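Heme utilization carrier protein (Escherichia coli O157:H7, PDB 6U9J) probably binds heme in the cytosol and carries it during heme uptake and use, with a likely link to anaerobic heme degradation. Local coordinates at residues A[42-47]-A[82-87]. Residues are numbered along the deposited sequence; the frame is centred on the assembly and turned at random.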
ATOM      1  N   ASP A  42      17.517  -2.872  12.912  1.00 23.14           N
ATOM      2  CA  ASP A  42      18.738  -2.268  12.382  1.00 27.58           C
ATOM      3  C   ASP A  42      19.342  -3.058  11.227  1.00 27.23           C
ATOM      4  O   ASP A  42      20.299  -2.587  10.604  1.00 25.55           O
ATOM      5  CB  ASP A  42      19.784  -2.107  13.487  1.00 31.70           C
ATOM      6  CG  ASP A  42      20.279  -3.438  14.025  1.00 35.53           C
ATOM      7  OD1 ASP A  42      19.462  -4.357  14.202  1.00 45.02           O
ATOM      8  OD2 ASP A  42      21.501  -3.567  14.260  1.00 50.60           O
ATOM      9  N   LYS A  43      18.827  -4.245  10.925  1.00 20.84           N
ATOM     10  CA  LYS A  43      19.241  -4.980   9.740  0.63 21.52           C
ATOM     11  C   LYS A  43      18.471  -4.552   8.499  1.00 18.87           C
ATOM     12  O   LYS A  43      18.633  -5.173   7.448  1.00 19.29           O
ATOM     13  CB  LYS A  43      19.064  -6.486   9.958  0.63 22.34           C
ATOM     14  CG  LYS A  43      19.923  -7.047  11.069  0.63 25.69           C
ATOM     15  CD  LYS A  43      21.400  -6.860  10.764  0.63 27.90           C
ATOM     16  CE  LYS A  43      22.235  -7.928  11.467  0.63 38.33           C
ATOM     17  NZ  LYS A  43      23.672  -7.549  11.551  0.63 41.55           N
ATOM     18  N   PHE A  44      17.658  -3.496   8.598  1.00 16.75           N
ATOM     19  CA  PHE A  44      16.844  -3.066   7.468  1.00 17.74           C
ATOM     20  C   PHE A  44      17.664  -2.874   6.197  1.00 18.71           C
ATOM     21  O   PHE A  44      17.307  -3.393   5.131  1.00 18.90           O
ATOM     22  CB  PHE A  44      16.102  -1.773   7.825  1.00 19.80           C
ATOM     23  CG  PHE A  44      15.216  -1.265   6.721  1.00 18.23           C
ATOM     24  CD1 PHE A  44      15.709  -0.383   5.763  1.00 18.41           C
ATOM     25  CD2 PHE A  44      13.894  -1.671   6.640  1.00 18.76           C
ATOM     26  CE1 PHE A  44      14.900   0.061   4.739  1.00 17.61           C
ATOM     27  CE2 PHE A  44      13.082  -1.219   5.618  1.00 21.51           C
ATOM     28  CZ  PHE A  44      13.587  -0.352   4.674  1.00 20.54           C
ATOM     29  N   ASP A  45      18.732  -2.066   6.261  1.00 17.42           N
ATOM     30  CA  ASP A  45      19.486  -1.803   5.042  1.00 19.79           C
ATOM     31  C   ASP A  45      20.065  -3.081   4.455  1.00 17.79           C
ATOM     32  O   ASP A  45      20.052  -3.269   3.235  1.00 19.36           O
ATOM     33  CB  ASP A  45      20.612  -0.800   5.315  1.00 18.50           C
ATOM     34  CG  ASP A  45      20.118   0.618   5.481  1.00 27.95           C
ATOM     35  OD1 ASP A  45      19.051   0.968   4.940  1.00 23.35           O
ATOM     36  OD2 ASP A  45      20.831   1.404   6.140  1.00 30.09           O
ATOM     37  N   THR A  46      20.614  -3.956   5.305  1.00 20.35           N
ATOM     38  CA  THR A  46      21.176  -5.212   4.814  1.00 20.23           C
ATOM     39  C   THR A  46      20.117  -6.047   4.100  1.00 17.32           C
ATOM     40  O   THR A  46      20.359  -6.570   3.006  1.00 20.03           O
ATOM     41  CB  THR A  46      21.787  -5.995   5.981  1.00 25.10           C
ATOM     42  OG1 THR A  46      22.909  -5.272   6.506  1.00 30.36           O
ATOM     43  CG2 THR A  46      22.246  -7.373   5.537  1.00 27.08           C
ATOM     44  N   VAL A  47      18.929  -6.153   4.693  1.00 20.32           N
ATOM     45  CA  VAL A  47      17.863  -6.956   4.095  1.00 17.15           C
ATOM     46  C   VAL A  47      17.363  -6.296   2.819  1.00 19.76           C
ATOM     47  O   VAL A  47      17.261  -6.932   1.761  1.00 19.24           O
ATOM     48  CB  VAL A  47      16.716  -7.159   5.100  1.00 20.11           C
ATOM     49  CG1 VAL A  47      15.501  -7.791   4.413  1.00 17.30           C
ATOM     50  CG2 VAL A  47      17.192  -8.000   6.292  1.00 20.23           C
ATOM     51  N   GLY A  82      14.577  10.689   8.503  1.00 25.12           N
ATOM     52  CA  GLY A  82      13.784   9.644   9.109  1.00 28.09           C
ATOM     53  C   GLY A  82      13.007   8.773   8.146  1.00 26.43           C
ATOM     54  O   GLY A  82      12.482   7.732   8.567  1.00 34.88           O
ATOM     55  N   TYR A  83      12.904   9.153   6.878  1.00 23.06           N
ATOM     56  CA  TYR A  83      12.246   8.317   5.881  1.00 23.00           C
ATOM     57  C   TYR A  83      13.276   7.530   5.088  1.00 22.87           C
ATOM     58  O   TYR A  83      14.382   8.005   4.818  1.00 23.58           O
ATOM     59  CB  TYR A  83      11.431   9.170   4.902  1.00 28.02           C
ATOM     60  CG  TYR A  83      10.096   9.655   5.412  1.00 34.14           C
ATOM     61  CD1 TYR A  83       9.054   8.771   5.647  1.00 39.81           C
ATOM     62  CD2 TYR A  83       9.876  11.005   5.642  1.00 37.10           C
ATOM     63  CE1 TYR A  83       7.827   9.223   6.105  1.00 43.35           C
ATOM     64  CE2 TYR A  83       8.658  11.465   6.100  1.00 42.33           C
ATOM     65  CZ  TYR A  83       7.638  10.568   6.330  1.00 44.51           C
ATOM     66  OH  TYR A  83       6.423  11.024   6.788  1.00 52.49           O
ATOM     67  N   PHE A  84      12.893   6.324   4.685  1.00 18.59           N
ATOM     68  CA  PHE A  84      13.595   5.607   3.634  1.00 16.78           C
ATOM     69  C   PHE A  84      12.829   5.838   2.334  1.00 23.50           C
ATOM     70  O   PHE A  84      11.683   5.397   2.190  1.00 19.94           O
ATOM     71  CB  PHE A  84      13.705   4.127   3.980  1.00 18.68           C
ATOM     72  CG  PHE A  84      14.521   3.343   3.017  1.00 19.24           C
ATOM     73  CD1 PHE A  84      15.883   3.549   2.895  1.00 21.93           C
ATOM     74  CD2 PHE A  84      13.924   2.348   2.240  1.00 20.87           C
ATOM     75  CE1 PHE A  84      16.639   2.800   2.004  1.00 21.56           C
ATOM     76  CE2 PHE A  84      14.673   1.599   1.352  1.00 19.49           C
ATOM     77  CZ  PHE A  84      16.025   1.805   1.234  1.00 19.93           C
ATOM     78  N   ASN A  85      13.446   6.555   1.406  1.00 21.76           N
ATOM     79  CA  ASN A  85      12.769   7.059   0.223  1.00 17.82           C
ATOM     80  C   ASN A  85      13.143   6.197  -0.966  1.00 20.94           C
ATOM     81  O   ASN A  85      14.323   6.072  -1.299  1.00 22.28           O
ATOM     82  CB  ASN A  85      13.164   8.516  -0.006  1.00 18.83           C
ATOM     83  CG  ASN A  85      12.862   9.364   1.187  1.00 21.49           C
ATOM     84  OD1 ASN A  85      13.764   9.936   1.801  1.00 37.31           O
ATOM     85  ND2 ASN A  85      11.590   9.454   1.540  1.00 21.28           N
ATOM     86  N   LEU A  86      12.141   5.584  -1.587  1.00 22.38           N
ATOM     87  CA  LEU A  86      12.399   4.672  -2.684  1.00 20.32           C
ATOM     88  C   LEU A  86      12.691   5.441  -3.961  1.00 23.72           C
ATOM     89  O   LEU A  86      12.070   6.475  -4.237  1.00 28.03           O
ATOM     90  CB  LEU A  86      11.201   3.745  -2.894  1.00 21.98           C
ATOM     91  CG  LEU A  86      10.850   2.877  -1.686  1.00 22.69           C
ATOM     92  CD1 LEU A  86       9.735   1.858  -2.032  1.00 22.16           C
ATOM     93  CD2 LEU A  86      12.080   2.169  -1.157  1.00 23.95           C
ATOM     94  N   ARG A  87      13.651   4.935  -4.740  1.00 27.11           N
ATOM     95  CA  ARG A  87      13.890   5.427  -6.097  1.00 25.15           C
ATOM     96  C   ARG A  87      13.103   4.535  -7.043  1.00 37.41           C
ATOM     97  O   ARG A  87      13.612   3.607  -7.664  1.00 44.10           O
ATOM     98  CB  ARG A  87      15.375   5.417  -6.448  1.00 29.32           C
ATOM     99  CG  ARG A  87      16.328   5.971  -5.412  1.00 31.84           C
ATOM    100  CD  ARG A  87      17.745   5.935  -5.993  1.00 35.53           C
ATOM    101  NE  ARG A  87      18.731   6.559  -5.118  1.00 38.66           N
ATOM    102  CZ  ARG A  87      19.382   5.908  -4.161  1.00 36.85           C
ATOM    103  NH1 ARG A  87      20.263   6.545  -3.403  1.00 38.99           N
ATOM    104  NH2 ARG A  87      19.135   4.617  -3.955  1.00 33.62           N
TER
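F84, on the middle strand of the small three-stranded antiparallel sheet, meets F44 in the first turn of helix 44-51. Walking along the second segment from G82, the chain soon reaches F84, whose CA-CB bond is directed at the helix, and CG anti to the backbone N (chi1 -175°) points the ring at F44. F44 offers an edge: CE1 stands 3.5 Å from CD2 of F84, over one face and displaced toward the rim. The rings form a T-shaped (edge-to-face) pair, with planes at 81° and centroids 5.0 Å apart. OD1 of D45 lies 4.2 Å from CE1 of F84, neither over the face nor at the edge of that ring; the same oxygen is hydrogen-bonded to NE2 of H79, whose ring also meets F84. Backbone hydrogen bonds of F84 with I96 and then of N85 with F78 hold the strand between its two neighbours. W48, one turn along the helix, meets F84 edge-to-face and F44 with planes at about 20°, and A98 touches both phenylalanines. The helix is thus joined to the small sheet by a buried aromatic cluster. Cohesion between the two segments is probably dispersion, with some electrostatic gain as the slightly positive C-H edge of F44 faces the pi cloud of F84.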